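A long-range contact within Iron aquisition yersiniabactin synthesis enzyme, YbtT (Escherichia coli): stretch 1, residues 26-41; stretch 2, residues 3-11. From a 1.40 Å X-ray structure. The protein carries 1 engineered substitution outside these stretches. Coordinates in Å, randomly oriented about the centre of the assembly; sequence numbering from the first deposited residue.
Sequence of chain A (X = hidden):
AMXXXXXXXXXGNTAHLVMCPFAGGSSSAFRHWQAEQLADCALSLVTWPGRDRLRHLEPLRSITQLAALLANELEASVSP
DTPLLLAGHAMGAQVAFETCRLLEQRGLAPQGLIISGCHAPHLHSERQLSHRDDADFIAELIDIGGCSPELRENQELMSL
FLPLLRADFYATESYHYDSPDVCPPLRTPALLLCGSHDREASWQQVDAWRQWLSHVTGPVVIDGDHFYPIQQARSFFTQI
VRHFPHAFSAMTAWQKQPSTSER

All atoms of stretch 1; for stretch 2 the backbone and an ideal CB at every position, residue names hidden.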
# COMPACT_ATOMS: atom_id res chain seq x y z
N SER A 26 0.24 9.81 -3.70
CA SER A 26 0.29 10.99 -2.84
C SER A 26 -1.14 11.29 -2.43
O SER A 26 -2.07 10.64 -2.89
CB SER A 26 0.93 12.18 -3.55
OG SER A 26 0.10 12.61 -4.62
N SER A 27 -1.32 12.29 -1.56
CA SER A 27 -2.65 12.51 -1.00
C SER A 27 -3.68 12.83 -2.07
O SER A 27 -4.84 12.41 -1.95
CB SER A 27 -2.63 13.57 0.09
OG SER A 27 -2.25 14.81 -0.42
N SER A 28 -3.30 13.53 -3.14
CA SER A 28 -4.29 13.91 -4.14
C SER A 28 -4.92 12.69 -4.81
O SER A 28 -6.08 12.75 -5.24
CB SER A 28 -3.67 14.84 -5.18
OG SER A 28 -2.59 14.22 -5.84
N ALA A 29 -4.18 11.58 -4.91
CA ALA A 29 -4.72 10.38 -5.54
C ALA A 29 -5.88 9.78 -4.76
O ALA A 29 -6.69 9.06 -5.34
CB ALA A 29 -3.59 9.35 -5.71
N PHE A 30 -5.99 10.10 -3.47
CA PHE A 30 -6.98 9.52 -2.56
C PHE A 30 -8.08 10.52 -2.18
O PHE A 30 -8.85 10.27 -1.25
CB PHE A 30 -6.28 8.93 -1.33
CG PHE A 30 -5.43 7.74 -1.67
CD1 PHE A 30 -4.13 7.90 -2.11
CD2 PHE A 30 -5.94 6.46 -1.58
CE1 PHE A 30 -3.37 6.82 -2.45
CE2 PHE A 30 -5.16 5.36 -1.93
CZ PHE A 30 -3.87 5.56 -2.37
N ARG A 31 -8.20 11.62 -2.93
CA ARG A 31 -9.20 12.62 -2.61
C ARG A 31 -10.61 12.04 -2.64
O ARG A 31 -11.46 12.44 -1.84
CB ARG A 31 -9.08 13.79 -3.59
CG ARG A 31 -10.03 14.94 -3.34
CD ARG A 31 -9.77 16.10 -4.29
NE ARG A 31 -8.34 16.38 -4.41
CZ ARG A 31 -7.66 17.21 -3.63
NH1 ARG A 31 -8.27 17.88 -2.65
NH2 ARG A 31 -6.36 17.36 -3.82
N HIS A 32 -10.88 11.11 -3.55
CA HIS A 32 -12.21 10.51 -3.63
C HIS A 32 -12.60 9.83 -2.31
O HIS A 32 -13.78 9.84 -1.92
CB HIS A 32 -12.29 9.52 -4.79
CG HIS A 32 -13.59 8.79 -4.88
ND1 HIS A 32 -14.79 9.44 -5.07
CD2 HIS A 32 -13.89 7.47 -4.79
CE1 HIS A 32 -15.77 8.56 -5.10
NE2 HIS A 32 -15.25 7.35 -4.93
N TRP A 33 -11.62 9.26 -1.61
CA TRP A 33 -11.92 8.68 -0.30
C TRP A 33 -12.38 9.74 0.70
O TRP A 33 -13.17 9.45 1.59
CB TRP A 33 -10.69 7.96 0.26
CG TRP A 33 -10.39 6.64 -0.36
CD1 TRP A 33 -11.01 6.04 -1.41
CD2 TRP A 33 -9.38 5.73 0.07
NE1 TRP A 33 -10.45 4.81 -1.67
CE2 TRP A 33 -9.44 4.60 -0.75
CE3 TRP A 33 -8.42 5.77 1.09
CZ2 TRP A 33 -8.59 3.51 -0.60
CZ3 TRP A 33 -7.58 4.69 1.25
CH2 TRP A 33 -7.67 3.58 0.41
N GLN A 34 -11.88 10.97 0.57
CA GLN A 34 -12.33 12.04 1.46
C GLN A 34 -13.72 12.55 1.11
O GLN A 34 -14.35 13.19 1.95
CB GLN A 34 -11.34 13.19 1.41
CG GLN A 34 -9.98 12.82 1.94
CD GLN A 34 -9.00 13.96 1.86
OE1 GLN A 34 -8.33 14.16 0.84
NE2 GLN A 34 -8.90 14.73 2.94
N ALA A 35 -14.21 12.29 -0.10
CA ALA A 35 -15.54 12.75 -0.46
C ALA A 35 -16.61 12.10 0.39
O ALA A 35 -17.71 12.64 0.52
CB ALA A 35 -15.83 12.45 -1.94
N GLU A 36 -16.32 10.94 0.99
CA GLU A 36 -17.36 10.19 1.67
C GLU A 36 -16.78 9.09 2.54
O GLU A 36 -16.01 8.26 2.05
CB GLU A 36 -18.30 9.59 0.63
CG GLU A 36 -19.45 8.79 1.21
CD GLU A 36 -20.36 8.20 0.15
OE1 GLU A 36 -21.46 7.74 0.52
OE2 GLU A 36 -19.98 8.18 -1.05
N GLN A 37 -17.15 9.06 3.82
CA GLN A 37 -16.69 8.02 4.73
C GLN A 37 -17.46 6.73 4.49
O GLN A 37 -18.69 6.70 4.60
CB GLN A 37 -16.84 8.51 6.17
CG GLN A 37 -16.39 7.51 7.20
CD GLN A 37 -15.97 8.15 8.51
OE1 GLN A 37 -16.09 9.37 8.69
NE2 GLN A 37 -15.46 7.35 9.42
N LEU A 38 -16.74 5.66 4.16
CA LEU A 38 -17.36 4.40 3.76
C LEU A 38 -17.32 3.31 4.83
O LEU A 38 -17.84 2.21 4.60
CB LEU A 38 -16.70 3.90 2.47
CG LEU A 38 -16.86 4.86 1.30
CD1 LEU A 38 -16.07 4.44 0.08
CD2 LEU A 38 -18.34 4.97 0.91
N ALA A 39 -16.72 3.59 5.98
CA ALA A 39 -16.71 2.68 7.11
C ALA A 39 -16.45 3.52 8.34
O ALA A 39 -15.98 4.66 8.23
CB ALA A 39 -15.63 1.59 6.98
N ASP A 40 -16.77 2.97 9.52
CA ASP A 40 -16.76 3.78 10.73
C ASP A 40 -15.39 3.93 11.40
O ASP A 40 -15.25 4.74 12.34
CB ASP A 40 -17.76 3.19 11.73
CG ASP A 40 -19.21 3.36 11.29
OD1 ASP A 40 -19.49 4.09 10.32
OD2 ASP A 40 -20.07 2.73 11.93
N CYS A 41 -14.38 3.20 10.95
CA CYS A 41 -13.05 3.32 11.52
C CYS A 41 -12.45 4.67 11.16
O CYS A 41 -12.81 5.28 10.15
CB CYS A 41 -12.14 2.23 10.94
SG CYS A 41 -12.09 2.15 9.13
N UNK A 3 1.83 9.79 8.59
CA UNK A 3 0.40 9.56 8.48
C UNK A 3 -0.38 10.87 8.50
O UNK A 3 -0.13 11.75 9.33
CB UNK A 3 -0.08 8.65 9.61
N UNK A 4 -1.33 11.00 7.56
CA UNK A 4 -2.28 12.11 7.55
C UNK A 4 -3.69 11.54 7.71
O UNK A 4 -4.03 10.54 7.08
CB UNK A 4 -2.16 12.93 6.26
N UNK A 5 -4.54 12.17 8.52
CA UNK A 5 -5.90 11.66 8.71
C UNK A 5 -6.79 11.96 7.52
O UNK A 5 -6.78 13.08 6.99
CB UNK A 5 -6.52 12.26 9.98
N UNK A 6 -7.57 10.96 7.09
CA UNK A 6 -8.58 11.14 6.06
C UNK A 6 -9.99 11.08 6.62
O UNK A 6 -10.84 11.91 6.26
CB UNK A 6 -8.41 10.08 4.97
N UNK A 7 -10.27 10.10 7.47
CA UNK A 7 -11.55 10.00 8.17
C UNK A 7 -11.32 9.96 9.67
O UNK A 7 -10.43 9.25 10.14
CB UNK A 7 -12.32 8.76 7.72
N UNK A 8 -12.15 10.63 10.45
CA UNK A 8 -12.18 10.37 11.88
C UNK A 8 -13.05 9.15 12.15
O UNK A 8 -13.91 8.78 11.35
CB UNK A 8 -12.70 11.59 12.65
N UNK A 9 -12.81 8.51 13.29
CA UNK A 9 -13.69 7.44 13.70
C UNK A 9 -15.09 8.01 13.93
O UNK A 9 -15.25 9.17 14.32
CB UNK A 9 -13.16 6.75 14.96
N UNK A 10 -16.10 7.19 13.66
CA UNK A 10 -17.46 7.61 13.96
C UNK A 10 -18.25 6.45 14.56
O UNK A 10 -17.83 5.29 14.56
CB UNK A 10 -18.15 8.14 12.70
N UNK A 11 -19.43 6.80 15.06
CA UNK A 11 -20.39 5.84 15.59
C UNK A 11 -19.82 5.02 16.74
O UNK A 11 -20.21 3.87 16.94
CB UNK A 11 -20.86 4.90 14.47

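Position 3 has extended backbone angles, -85/134°, and nothing of stretch 1 lies within 5.5 Å of its ideal CB. This contact sets no rule there; the deposited residue is C3.

At position 4 CA-to-CB points toward stretch 1, but across a gap: its CA is 8.6 Å from the CA of S27. Only a side chain with some length would cross it, and extended backbone angles suit a beta-branched residue, though leucine or methionine could also reach. The residue is I4, whose CD1 comes to 3.7 Å from S27 CB.

Position 5 points away, with phi of -76°, a value open to many residues including proline. P5 occupies it and adds almost nothing here.

At position 6 the chain turns a corner, and CB points toward stretch 1, with the ideal CB 4.4 Å from Q34 CG. Ahead lie F30, the ring of W33 and the aliphatic part of Q34, an apolar recess suited to leucine, methionine or isoleucine. L6 (m, t) fills it: CD1 lies 4.0 Å from W33 CE3, near the plane of that ring at its edge, while CD2 is 3.8 Å from Q34 CD.

At position 7 CB points toward stretch 1, beside Q37, into a long slot bordered by the backbone of residues 36 to 39, with the carbonyl of W33 at its far end. Leucine, phenylalanine or tyrosine could enter, but a large flat ring with a donor on its rim would use both the slot and the carbonyl. W7 does so. Its NE1 donates to W33 O at 2.8 Å and 170°. Q37 CA packs over the ring face, 3.9 Å from the centroid of the five-membered ring, and L38 N lies over the same face, 3.4 Å from W7 CH2.

Position 8 points away, so many residues would serve, and phi of -82° also admits proline; the backbone carbonyl matters more. The residue is P8, whose O accepts from Q37 NE2 at 2.9 Å. The same amide nitrogen also donates to A39 O at 3.0 Å, a bond within stretch 1.

At position 9 CB points away overall, yet lies 3.9 Å from D40 O, so a small residue is an easy fit. A9 takes the place, its CA 3.4 Å from D40 O in a CA-H...O contact.

Position 10 points sideways, with the carboxylate of D40 within reach of a long side chain; arginine or lysine would answer the charge. R10 bonds twice to this residue: its N donates to D40 O at 2.9 Å, and NE meets OD1 of D40 at 2.9 Å in a salt bridge. Q37 CB covers one guanidinium face, and a water bridges R10 NH2 and D40 OD1.

Position 11 has positive phi, 59°, which favours glycine, asparagine or aspartate; D40 OD2, 3.4 Å from the ideal CB, argues for a donor. N11 satisfies both, its ND2 donating to D40 OD2 at 3.0 Å.

Stretch 2 (3-11) CIPLWPARN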
# COMPACT_ATOMS: atom_id res chain seq x y z
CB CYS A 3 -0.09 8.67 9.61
SG CYS A 3 0.53 6.98 9.51
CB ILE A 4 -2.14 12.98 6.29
CG1 ILE A 4 -2.42 12.19 5.03
CG2 ILE A 4 -0.75 13.58 6.21
CD1 ILE A 4 -2.44 13.03 3.73
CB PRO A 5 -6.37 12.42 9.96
CG PRO A 5 -5.62 13.69 9.91
CD PRO A 5 -4.27 13.35 9.36
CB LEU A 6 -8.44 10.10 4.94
CG LEU A 6 -7.13 10.05 4.14
CD1 LEU A 6 -7.22 9.06 3.00
CD2 LEU A 6 -6.76 11.43 3.60
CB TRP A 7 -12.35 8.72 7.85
CG TRP A 7 -12.64 8.41 6.44
CD1 TRP A 7 -12.70 9.27 5.39
CD2 TRP A 7 -12.91 7.11 5.92
NE1 TRP A 7 -12.99 8.58 4.24
CE2 TRP A 7 -13.12 7.25 4.54
CE3 TRP A 7 -12.99 5.84 6.49
CZ2 TRP A 7 -13.40 6.17 3.72
CZ3 TRP A 7 -13.26 4.77 5.67
CH2 TRP A 7 -13.47 4.94 4.30
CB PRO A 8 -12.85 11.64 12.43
CG PRO A 8 -13.85 11.95 11.37
CD PRO A 8 -13.21 11.59 10.06
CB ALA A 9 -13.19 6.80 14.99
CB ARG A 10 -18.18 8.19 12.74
CG ARG A 10 -18.52 7.17 11.69
CD ARG A 10 -19.27 7.81 10.53
NE ARG A 10 -19.68 6.85 9.52
CZ ARG A 10 -20.15 7.20 8.33
NH1 ARG A 10 -20.27 8.48 8.00
NH2 ARG A 10 -20.51 6.27 7.46
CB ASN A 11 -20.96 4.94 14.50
CG ASN A 11 -21.76 5.71 13.48
OD1 ASN A 11 -22.26 6.79 13.77
ND2 ASN A 11 -21.87 5.16 12.28
O HOH W 1 -21.15 3.67 8.33
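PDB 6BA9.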